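Local coordinates for beta sliding clamp (Borrelia burgdorferi, PDB 6DJ8), which forms a head-to-tail homodimeric ring that probably encircles DNA and tethers DNA polymerases and other proteins to it, so that replication is processive, at residues F93-K98 with Y123-K128; D289-V294 with L313-E318; R61-E66 with Y254-S259. One frame throughout, in Å; residues are numbered along the deposited sequence.

Contact 1 (F93-K98 with Y123-K128); sequences FNFYKK and YEDHLK
The Phe93 ring is held between two side chains: Tyr96 CE2 sits 3.8 Å above the centre of one face, and Leu127 approaches the opposite face. Leu127 CG lies 3.8 Å from the ring centroid and only 18° off its normal, a CH-pi contact, while His126 N lies at the ring edge. The Tyr96 ring in turn has Phe95 CE2 over one face, toward the rim, and Phe93 CB at its edge. The three rings are carried by a type I turn from Phe93 to Tyr96, with a hydrogen bond from Tyr96 N to Phe93 O at 3.0 Å, just after helix 83-92. Phe93 and Leu127 reach toward each other tip to tip; the branched end of leucine suits this, because CG, CD1 and CD2 all spread against the ring.

Asp125 stands beside the tips of the three rings. Its OD2 lies in the plane of the Phe95 ring, 3.3 Å from Phe95 CZ, with the ring and carboxylate planes 59° apart. Phe95 CG takes the crowded position between backbone N and carbonyl carbon (chi1 63°), which carries the rim there. The other oxygen, OD1, accepts a hydrogen bond from Phe329 N of the second subunit. One water bridges the segments, donating to Asp125 O at 2.8 Å and hydrogen-bonded to Tyr96 OH at 3.1 Å.

His126 to Lys128 pair antiparallel with a strand of the second subunit, and Phe95 makes a cation-pi contact with Arg290 of that subunit, so this edge of the N-terminal domain belongs to the dimer interface. The carboxylate thus meets a ring rim, whose hydrogens are slightly positive and may stabilise its charge, while an arginine of the partner engages the same ring.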
loop_
_atom_site.group_PDB
_atom_site.type_symbol
_atom_site.label_atom_id
_atom_site.label_comp_id
_atom_site.label_asym_id
_atom_site.label_seq_id
_atom_site.Cartn_x
_atom_site.Cartn_y
_atom_site.Cartn_z
ATOM N N PHE A 93 18.298 -0.896 -14.166
ATOM C CA PHE A 93 19.545 -1.620 -14.335
ATOM C C PHE A 93 20.051 -2.262 -13.037
ATOM O O PHE A 93 21.239 -2.577 -12.934
ATOM C CB PHE A 93 20.599 -0.681 -14.940
ATOM C CG PHE A 93 20.615 -0.693 -16.469
ATOM C CD1 PHE A 93 19.607 -1.327 -17.187
ATOM C CD2 PHE A 93 21.645 -0.081 -17.178
ATOM C CE1 PHE A 93 19.624 -1.353 -18.589
ATOM C CE2 PHE A 93 21.673 -0.103 -18.587
ATOM C CZ PHE A 93 20.656 -0.741 -19.294
ATOM N N ASN A 94 19.176 -2.505 -12.058
ATOM C CA ASN A 94 19.656 -3.101 -10.811
ATOM C C ASN A 94 20.230 -4.511 -10.983
ATOM O O ASN A 94 20.889 -4.999 -10.060
ATOM C CB ASN A 94 18.533 -3.107 -9.769
ATOM C CG ASN A 94 17.354 -3.925 -10.180
ATOM O OD1 ASN A 94 17.482 -5.059 -10.586
ATOM N ND2 ASN A 94 16.175 -3.313 -10.127
ATOM N N PHE A 95 20.021 -5.182 -12.127
ATOM C CA PHE A 95 20.637 -6.501 -12.253
ATOM C C PHE A 95 22.105 -6.431 -12.666
ATOM O O PHE A 95 22.752 -7.479 -12.771
ATOM C CB PHE A 95 19.829 -7.415 -13.218
ATOM C CG PHE A 95 19.765 -6.930 -14.642
ATOM C CD1 PHE A 95 18.992 -5.838 -14.984
ATOM C CD2 PHE A 95 20.442 -7.593 -15.647
ATOM C CE1 PHE A 95 18.911 -5.397 -16.309
ATOM C CE2 PHE A 95 20.365 -7.156 -16.972
ATOM C CZ PHE A 95 19.590 -6.057 -17.296
ATOM N N TYR A 96 22.657 -5.237 -12.860
ATOM C CA TYR A 96 24.093 -5.059 -13.036
ATOM C C TYR A 96 24.735 -4.683 -11.711
ATOM O O TYR A 96 24.220 -3.830 -10.978
ATOM C CB TYR A 96 24.412 -3.963 -14.047
ATOM C CG TYR A 96 24.035 -4.298 -15.463
ATOM C CD1 TYR A 96 24.632 -5.359 -16.138
ATOM C CD2 TYR A 96 23.081 -3.553 -16.126
ATOM C CE1 TYR A 96 24.286 -5.659 -17.445
ATOM C CE2 TYR A 96 22.728 -3.847 -17.421
ATOM C CZ TYR A 96 23.330 -4.899 -18.070
ATOM O OH TYR A 96 22.968 -5.161 -19.351
ATOM N N LYS A 97 25.864 -5.322 -11.400
ATOM C CA LYS A 97 26.584 -4.940 -10.189
ATOM C C LYS A 97 27.130 -3.514 -10.300
ATOM O O LYS A 97 27.074 -2.742 -9.336
ATOM C CB LYS A 97 27.710 -5.942 -9.925
ATOM C CG LYS A 97 28.614 -5.561 -8.769
ATOM C CD LYS A 97 28.248 -6.286 -7.480
ATOM C CE LYS A 97 28.898 -5.615 -6.265
ATOM N NZ LYS A 97 30.350 -5.354 -6.490
ATOM N N LYS A 98 27.617 -3.139 -11.484
ATOM C CA LYS A 98 28.164 -1.819 -11.765
ATOM C C LYS A 98 27.570 -1.278 -13.055
ATOM O O LYS A 98 27.313 -2.036 -14.001
ATOM C CB LYS A 98 29.690 -1.877 -11.919
ATOM C CG LYS A 98 30.410 -2.385 -10.690
ATOM C CD LYS A 98 31.919 -2.264 -10.815
ATOM C CE LYS A 98 32.581 -2.587 -9.476
ATOM N NZ LYS A 98 34.069 -2.480 -9.512
ATOM N N TYR A 123 24.559 -5.682 -29.534
ATOM C CA TYR A 123 23.259 -5.357 -28.951
ATOM C C TYR A 123 23.325 -5.559 -27.439
ATOM O O TYR A 123 23.355 -6.693 -26.956
ATOM C CB TYR A 123 22.161 -6.193 -29.594
ATOM C CG TYR A 123 21.962 -5.881 -31.074
ATOM C CD1 TYR A 123 21.585 -4.604 -31.492
ATOM C CD2 TYR A 123 22.158 -6.855 -32.046
ATOM C CE1 TYR A 123 21.401 -4.308 -32.841
ATOM C CE2 TYR A 123 21.976 -6.564 -33.403
ATOM C CZ TYR A 123 21.601 -5.286 -33.785
ATOM O OH TYR A 123 21.418 -4.989 -35.118
ATOM N N GLU A 124 23.399 -4.460 -26.697
ATOM C CA GLU A 124 23.435 -4.474 -25.246
ATOM C C GLU A 124 22.312 -3.594 -24.715
ATOM O O GLU A 124 21.899 -2.632 -25.369
ATOM C CB GLU A 124 24.784 -3.937 -24.711
ATOM C CG GLU A 124 26.030 -4.718 -25.128
ATOM C CD GLU A 124 26.111 -6.094 -24.463
ATOM O OE1 GLU A 124 26.817 -6.986 -24.991
ATOM O OE2 GLU A 124 25.478 -6.276 -23.401
ATOM N N ASP A 125 21.836 -3.908 -23.516
ATOM C CA ASP A 125 20.811 -3.079 -22.898
ATOM C C ASP A 125 21.326 -1.650 -22.730
ATOM O O ASP A 125 22.502 -1.422 -22.436
ATOM C CB ASP A 125 20.393 -3.655 -21.542
ATOM C CG ASP A 125 19.904 -5.093 -21.641
ATOM O OD1 ASP A 125 19.513 -5.520 -22.747
ATOM O OD2 ASP A 125 19.910 -5.795 -20.606
ATOM N N HIS A 126 20.434 -0.682 -22.917
ATOM C CA HIS A 126 20.839 0.708 -23.003
ATOM C C HIS A 126 19.682 1.602 -22.592
ATOM O O HIS A 126 18.536 1.357 -22.975
ATOM C CB HIS A 126 21.292 1.048 -24.431
ATOM C CG HIS A 126 21.977 2.372 -24.553
ATOM N ND1 HIS A 126 23.342 2.524 -24.428
ATOM C CD2 HIS A 126 21.485 3.607 -24.808
ATOM C CE1 HIS A 126 23.660 3.795 -24.600
ATOM N NE2 HIS A 126 22.551 4.474 -24.829
ATOM N N LEU A 127 19.992 2.636 -21.814
ATOM C CA LEU A 127 19.024 3.636 -21.386
ATOM C C LEU A 127 19.511 5.010 -21.816
ATOM O O LEU A 127 20.711 5.284 -21.814
ATOM C CB LEU A 127 18.843 3.639 -19.868
ATOM C CG LEU A 127 18.743 2.303 -19.134
ATOM C CD1 LEU A 127 18.700 2.521 -17.606
ATOM C CD2 LEU A 127 17.498 1.510 -19.601
ATOM N N LYS A 128 18.575 5.881 -22.177
ATOM C CA LYS A 128 18.896 7.264 -22.510
ATOM C C LYS A 128 18.022 8.156 -21.648
ATOM O O LYS A 128 16.792 8.112 -21.764
ATOM C CB LYS A 128 18.676 7.570 -23.998
ATOM C CG LYS A 128 19.610 6.828 -24.929
ATOM C CD LYS A 128 19.521 7.373 -26.362
ATOM C CE LYS A 128 20.468 6.627 -27.295
ATOM N NZ LYS A 128 20.263 6.972 -28.748
HETATM O O HOH W 1 24.233 -2.731 -20.733
#

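Contact 2 (D289-V294 with L313-E318)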
loop_
_atom_site.group_PDB
_atom_site.type_symbol
_atom_site.label_atom_id
_atom_site.label_comp_id
_atom_site.label_asym_id
_atom_site.label_seq_id
_atom_site.Cartn_x
_atom_site.Cartn_y
_atom_site.Cartn_z
ATOM N N ASP A 289 -2.712 -2.547 22.112
ATOM C CA ASP A 289 -3.688 -3.459 21.514
ATOM C C ASP A 289 -5.112 -2.946 21.706
ATOM O O ASP A 289 -5.912 -2.928 20.763
ATOM C CB ASP A 289 -3.513 -4.850 22.125
ATOM C CG ASP A 289 -4.634 -5.795 21.762
ATOM O OD1 ASP A 289 -5.680 -5.772 22.436
ATOM O OD2 ASP A 289 -4.471 -6.554 20.790
ATOM N N ARG A 290 -5.436 -2.492 22.922
ATOM C CA ARG A 290 -6.795 -2.051 23.221
ATOM C C ARG A 290 -7.136 -0.745 22.521
ATOM O O ARG A 290 -8.290 -0.538 22.109
ATOM C CB ARG A 290 -6.983 -1.900 24.733
ATOM C CG ARG A 290 -6.809 -3.203 25.505
ATOM C CD ARG A 290 -7.604 -4.373 24.904
ATOM N NE ARG A 290 -7.664 -5.493 25.851
ATOM C CZ ARG A 290 -6.825 -6.526 25.854
ATOM N NH1 ARG A 290 -5.860 -6.600 24.948
ATOM N NH2 ARG A 290 -6.959 -7.495 26.752
ATOM N N LEU A 291 -6.159 0.160 22.399
ATOM C CA LEU A 291 -6.412 1.404 21.678
ATOM C C LEU A 291 -6.710 1.121 20.214
ATOM O O LEU A 291 -7.522 1.816 19.588
ATOM C CB LEU A 291 -5.211 2.361 21.801
ATOM C CG LEU A 291 -5.089 2.985 23.195
ATOM C CD1 LEU A 291 -3.784 3.765 23.329
ATOM C CD2 LEU A 291 -6.275 3.895 23.452
ATOM N N ALA A 292 -6.036 0.123 19.645
ATOM C CA ALA A 292 -6.318 -0.229 18.258
ATOM C C ALA A 292 -7.727 -0.791 18.110
ATOM O O ALA A 292 -8.361 -0.617 17.064
ATOM C CB ALA A 292 -5.277 -1.220 17.737
ATOM N N ARG A 293 -8.236 -1.461 19.145
ATOM C CA ARG A 293 -9.589 -1.996 19.054
ATOM C C ARG A 293 -10.630 -0.908 19.292
ATOM O O ARG A 293 -11.588 -0.789 18.519
ATOM C CB ARG A 293 -9.756 -3.151 20.028
ATOM C CG ARG A 293 -8.782 -4.258 19.739
ATOM C CD ARG A 293 -8.734 -5.275 20.852
ATOM N NE ARG A 293 -7.617 -6.178 20.638
ATOM C CZ ARG A 293 -7.651 -7.169 19.755
ATOM N NH1 ARG A 293 -6.599 -7.954 19.599
ATOM N NH2 ARG A 293 -8.746 -7.361 19.021
ATOM N N VAL A 294 -10.448 -0.090 20.341
ATOM C CA VAL A 294 -11.444 0.940 20.631
ATOM C C VAL A 294 -11.435 1.996 19.539
ATOM O O VAL A 294 -12.472 2.612 19.247
ATOM C CB VAL A 294 -11.213 1.557 22.037
ATOM C CG1 VAL A 294 -10.055 2.573 22.034
ATOM C CG2 VAL A 294 -12.468 2.238 22.532
ATOM N N LEU A 313 -8.828 0.809 34.021
ATOM C CA LEU A 313 -8.902 1.919 33.091
ATOM C C LEU A 313 -9.944 1.552 32.044
ATOM O O LEU A 313 -9.862 0.478 31.439
ATOM C CB LEU A 313 -7.554 2.161 32.410
ATOM C CG LEU A 313 -7.542 3.102 31.207
ATOM C CD1 LEU A 313 -7.972 4.504 31.600
ATOM C CD2 LEU A 313 -6.163 3.116 30.506
ATOM N N LYS A 314 -10.907 2.439 31.819
ATOM C CA LYS A 314 -11.970 2.208 30.850
ATOM C C LYS A 314 -11.712 3.050 29.608
ATOM O O LYS A 314 -11.428 4.244 29.710
ATOM C CB LYS A 314 -13.338 2.554 31.449
ATOM C CG LYS A 314 -14.493 2.401 30.458
ATOM C CD LYS A 314 -15.821 2.880 31.044
ATOM C CE LYS A 314 -16.966 2.417 30.136
ATOM N NZ LYS A 314 -18.223 3.208 30.271
ATOM N N LEU A 315 -11.769 2.419 28.440
ATOM C CA LEU A 315 -11.641 3.111 27.160
ATOM C C LEU A 315 -12.982 3.015 26.449
ATOM O O LEU A 315 -13.487 1.911 26.221
ATOM C CB LEU A 315 -10.541 2.511 26.283
ATOM C CG LEU A 315 -9.261 1.931 26.885
ATOM C CD1 LEU A 315 -8.500 1.187 25.794
ATOM C CD2 LEU A 315 -8.387 3.002 27.499
ATOM N N LEU A 316 -13.549 4.166 26.094
ATOM C CA LEU A 316 -14.891 4.228 25.534
ATOM C C LEU A 316 -14.859 4.980 24.214
ATOM O O LEU A 316 -14.479 6.156 24.171
ATOM C CB LEU A 316 -15.856 4.896 26.512
ATOM C CG LEU A 316 -17.234 5.286 25.986
ATOM C CD1 LEU A 316 -18.000 4.034 25.591
ATOM C CD2 LEU A 316 -17.996 6.031 27.101
ATOM N N GLY A 317 -15.269 4.295 23.150
ATOM C CA GLY A 317 -15.480 4.919 21.867
ATOM C C GLY A 317 -16.968 4.958 21.614
ATOM O O GLY A 317 -17.629 3.911 21.586
ATOM N N GLU A 318 -17.510 6.160 21.442
ATOM C CA GLU A 318 -18.950 6.323 21.362
ATOM C C GLU A 318 -19.319 7.329 20.282
ATOM O O GLU A 318 -18.672 8.370 20.127
ATOM C CB GLU A 318 -19.508 6.756 22.720
ATOM C CG GLU A 318 -21.014 6.831 22.808
ATOM C CD GLU A 318 -21.490 7.144 24.221
ATOM O OE1 GLU A 318 -20.776 7.873 24.949
ATOM O OE2 GLU A 318 -22.580 6.666 24.596
#
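Asp289 OD1 accepts two hydrogen bonds, both parts of salt bridges: one from Arg293 NE at 2.7 Å, nearly straight at 164°, and one from Arg290 NH1, also at 2.7 Å but bent to 137°. Both donors come from above the carboxylate plane. The second oxygen, OD2, offers its syn lone pair to Arg293 NH1 at 2.8 Å, so Arg293 holds the carboxylate side-on, one nitrogen to each oxygen. Arg293 also bonds to Asn94 OD1 and Ala92 O, both of the second subunit, placing this network at the dimer interface.

The rest of the helix end packs on strand 313-318 of an antiparallel sheet in the C-terminal domain, the axes 9.0 Å apart and nearly parallel at 21°. Arg290 serves both sides: its CB rests 3.6 Å from Leu315 CD1, while the chain, bent at chi2, carries the guanidinium away to the aspartate. The same CD1 of Leu315 also touches Leu291 CD2 at 4.2 Å. Val294 points CG2, anti to its backbone N, at the strand backbone, where it comes 3.5 Å from Gly317 N. Glycine suits this place because a beta carbon on Gly317 would point toward the helix and lie a tight 3.1 Å from Val294 O. Helix 348-355 packs on Leu291 and Val294 as well.

No hydrogen bond crosses the contact, which is made by aliphatic groups, against each other and the strand backbone. Two arginines on one carboxylate would be expected to keep Asp289 ionised. The helix turns an apolar side to the sheet and its charged network to the second subunit.

Contact 3 (R61-E66 with Y254-S259)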
loop_
_atom_site.group_PDB
_atom_site.type_symbol
_atom_site.label_atom_id
_atom_site.label_comp_id
_atom_site.label_asym_id
_atom_site.label_seq_id
_atom_site.Cartn_x
_atom_site.Cartn_y
_atom_site.Cartn_z
ATOM N N ARG A 61 14.909 24.033 -1.729
ATOM C CA ARG A 61 15.195 25.462 -1.668
ATOM C C ARG A 61 15.252 25.939 -0.210
ATOM O O ARG A 61 15.507 27.117 0.033
ATOM C CB ARG A 61 14.204 26.291 -2.504
ATOM C CG ARG A 61 14.012 25.689 -3.936
ATOM C CD ARG A 61 13.201 26.570 -4.860
ATOM N NE ARG A 61 13.933 27.775 -5.228
ATOM C CZ ARG A 61 13.457 28.733 -6.016
ATOM N NH1 ARG A 61 14.204 29.795 -6.293
ATOM N NH2 ARG A 61 12.242 28.619 -6.542
ATOM N N ASN A 62 15.055 25.050 0.762
ATOM C CA ASN A 62 15.311 25.359 2.169
ATOM C C ASN A 62 16.313 24.384 2.765
ATOM O O ASN A 62 17.336 24.810 3.310
ATOM C CB ASN A 62 14.002 25.342 2.964
ATOM C CG ASN A 62 14.156 25.924 4.352
ATOM O OD1 ASN A 62 15.074 25.573 5.091
ATOM N ND2 ASN A 62 13.260 26.838 4.706
ATOM N N ILE A 63 16.052 23.089 2.669
ATOM C CA ILE A 63 17.008 22.052 3.019
ATOM C C ILE A 63 17.945 21.864 1.832
ATOM O O ILE A 63 17.495 21.794 0.679
ATOM C CB ILE A 63 16.280 20.737 3.348
ATOM C CG1 ILE A 63 15.436 20.901 4.617
ATOM C CG2 ILE A 63 17.282 19.601 3.477
ATOM C CD1 ILE A 63 14.439 19.795 4.859
ATOM N N PHE A 64 19.246 21.807 2.106
ATOM C CA PHE A 64 20.271 21.569 1.097
ATOM C C PHE A 64 21.006 20.302 1.498
ATOM O O PHE A 64 21.499 20.198 2.626
ATOM C CB PHE A 64 21.217 22.770 0.967
ATOM C CG PHE A 64 20.579 23.940 0.311
ATOM C CD1 PHE A 64 19.813 24.826 1.031
ATOM C CD2 PHE A 64 20.682 24.108 -1.066
ATOM C CE1 PHE A 64 19.200 25.894 0.400
ATOM C CE2 PHE A 64 20.071 25.166 -1.701
ATOM C CZ PHE A 64 19.332 26.064 -0.963
ATOM N N PHE A 65 21.041 19.334 0.595
ATOM C CA PHE A 65 21.541 18.004 0.897
ATOM C C PHE A 65 22.703 17.687 -0.024
ATOM O O PHE A 65 22.669 18.016 -1.213
ATOM C CB PHE A 65 20.431 16.950 0.725
ATOM C CG PHE A 65 20.922 15.523 0.764
ATOM C CD1 PHE A 65 21.024 14.849 1.969
ATOM C CD2 PHE A 65 21.254 14.847 -0.410
ATOM C CE1 PHE A 65 21.462 13.537 2.029
ATOM C CE2 PHE A 65 21.702 13.529 -0.370
ATOM C CZ PHE A 65 21.799 12.866 0.836
ATOM N N GLU A 66 23.718 17.026 0.519
ATOM C CA GLU A 66 24.849 16.622 -0.299
ATOM C C GLU A 66 25.387 15.290 0.209
ATOM O O GLU A 66 25.573 15.110 1.417
ATOM C CB GLU A 66 25.922 17.719 -0.268
ATOM C CG GLU A 66 27.316 17.235 -0.508
ATOM C CD GLU A 66 28.298 18.367 -0.708
ATOM O OE1 GLU A 66 29.512 18.083 -0.706
ATOM O OE2 GLU A 66 27.856 19.530 -0.842
ATOM N N TYR A 254 27.432 12.353 4.345
ATOM C CA TYR A 254 26.359 13.315 4.153
ATOM C C TYR A 254 26.678 14.670 4.778
ATOM O O TYR A 254 27.382 14.769 5.790
ATOM C CB TYR A 254 25.030 12.794 4.730
ATOM C CG TYR A 254 24.611 11.461 4.170
ATOM C CD1 TYR A 254 24.116 11.358 2.870
ATOM C CD2 TYR A 254 24.716 10.301 4.928
ATOM C CE1 TYR A 254 23.735 10.138 2.342
ATOM C CE2 TYR A 254 24.339 9.080 4.414
ATOM C CZ TYR A 254 23.850 9.000 3.117
ATOM O OH TYR A 254 23.497 7.770 2.615
ATOM N N LYS A 255 26.168 15.721 4.139
ATOM C CA LYS A 255 26.139 17.066 4.688
ATOM C C LYS A 255 24.774 17.630 4.351
ATOM O O LYS A 255 24.287 17.446 3.234
ATOM C CB LYS A 255 27.253 17.956 4.122
ATOM C CG LYS A 255 28.654 17.394 4.294
ATOM C CD LYS A 255 29.692 18.320 3.652
ATOM C CE LYS A 255 31.109 17.871 3.965
ATOM N NZ LYS A 255 32.123 18.689 3.233
ATOM N N ILE A 256 24.119 18.226 5.336
ATOM C CA ILE A 256 22.763 18.735 5.180
ATOM C C ILE A 256 22.672 20.056 5.921
ATOM O O ILE A 256 23.260 20.210 6.996
ATOM C CB ILE A 256 21.709 17.745 5.726
ATOM C CG1 ILE A 256 22.164 16.305 5.517
ATOM C CG2 ILE A 256 20.349 17.953 5.051
ATOM C CD1 ILE A 256 21.284 15.316 6.169
ATOM N N ALA A 257 21.917 20.998 5.364
ATOM C CA ALA A 257 21.721 22.285 6.011
ATOM C C ALA A 257 20.317 22.788 5.711
ATOM O O ALA A 257 19.698 22.395 4.716
ATOM C CB ALA A 257 22.764 23.314 5.555
ATOM N N CYS A 258 19.820 23.667 6.587
ATOM C CA CYS A 258 18.557 24.347 6.331
ATOM C C CYS A 258 18.558 25.661 7.093
ATOM O O CYS A 258 19.463 25.934 7.884
ATOM C CB CYS A 258 17.362 23.476 6.732
ATOM S SG CYS A 258 17.129 23.283 8.548
ATOM N N SER A 259 17.543 26.483 6.834
ATOM C CA SER A 259 17.420 27.767 7.517
ATOM C C SER A 259 16.670 27.605 8.826
ATOM O O SER A 259 15.783 26.750 8.962
ATOM C CB SER A 259 16.686 28.794 6.660
ATOM O OG SER A 259 17.476 29.177 5.560
#
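Antiparallel strands join here across a domain boundary: the one beginning at Phe64 belongs to the N-terminal domain and 254-259 to the central one, and their pairing joins a sheet of each domain into one eight-stranded antiparallel sheet, as is characteristic of this ring-forming fold. Side chains sort by face. Phe65 and Ile256, a non-hydrogen-bonded pair, lie side by side on the face covered by helix 223-231, pointing the same way, with Phe65 CD1 4.0 Å from Ile256 CG1. Phe65 CG is anti to its backbone N (chi1 169°), which swings the ring along the strand until its CZ is 3.4 Å from Tyr254 CD1. These rings meet rim to rim, neither over the other's face, their planes at 37°. Tyr254 suits the margin of this core, since its hydroxyl is hydrogen-bonded to Lys28 and Glu25. Toward the other end the beta-branched Ile63 and Ile256 run alongside each other, and their CG2 branches, each anti to its backbone N, touch at 3.8 Å.

On the other face lie Phe64 with the small Ala257, and Glu66 with Lys255, both hydrogen-bonded pairs. Phe64 N donates to Ala257 O at 2.7 Å, and Ala257 N returns a bond to Phe64 O at 2.9 Å. Glu66 OE1 stops 4.8 Å from Lys255 NZ, so opposite charges are near without pairing. Beyond the regular strand the side chain of Asn62 substitutes for a backbone acceptor: its OD1 takes the N-H of Ser259 N at 3.2 Å, nearly straight at 167°.

How the contacts relate
Contact 3 lies nearest the middle of the chain and joins two domains, whereas contacts 1 and 2 sit far out, within the N-terminal and C-terminal domains. Contact 1 is nested in the long loop that contact 3 closes; contact 2 follows later in the chain. Contact 2 is buried, a helix on a sheet, and mainly aliphatic across its segments. Contacts 1 and 3 are partly buried: the first is aromatic with a bridging water, the second is held by a set of backbone hydrogen bonds between strands. Within one chain contacts 1 and 2 are about 53 Å apart between centres, yet in the head-to-tail dimer they meet across the subunit interface.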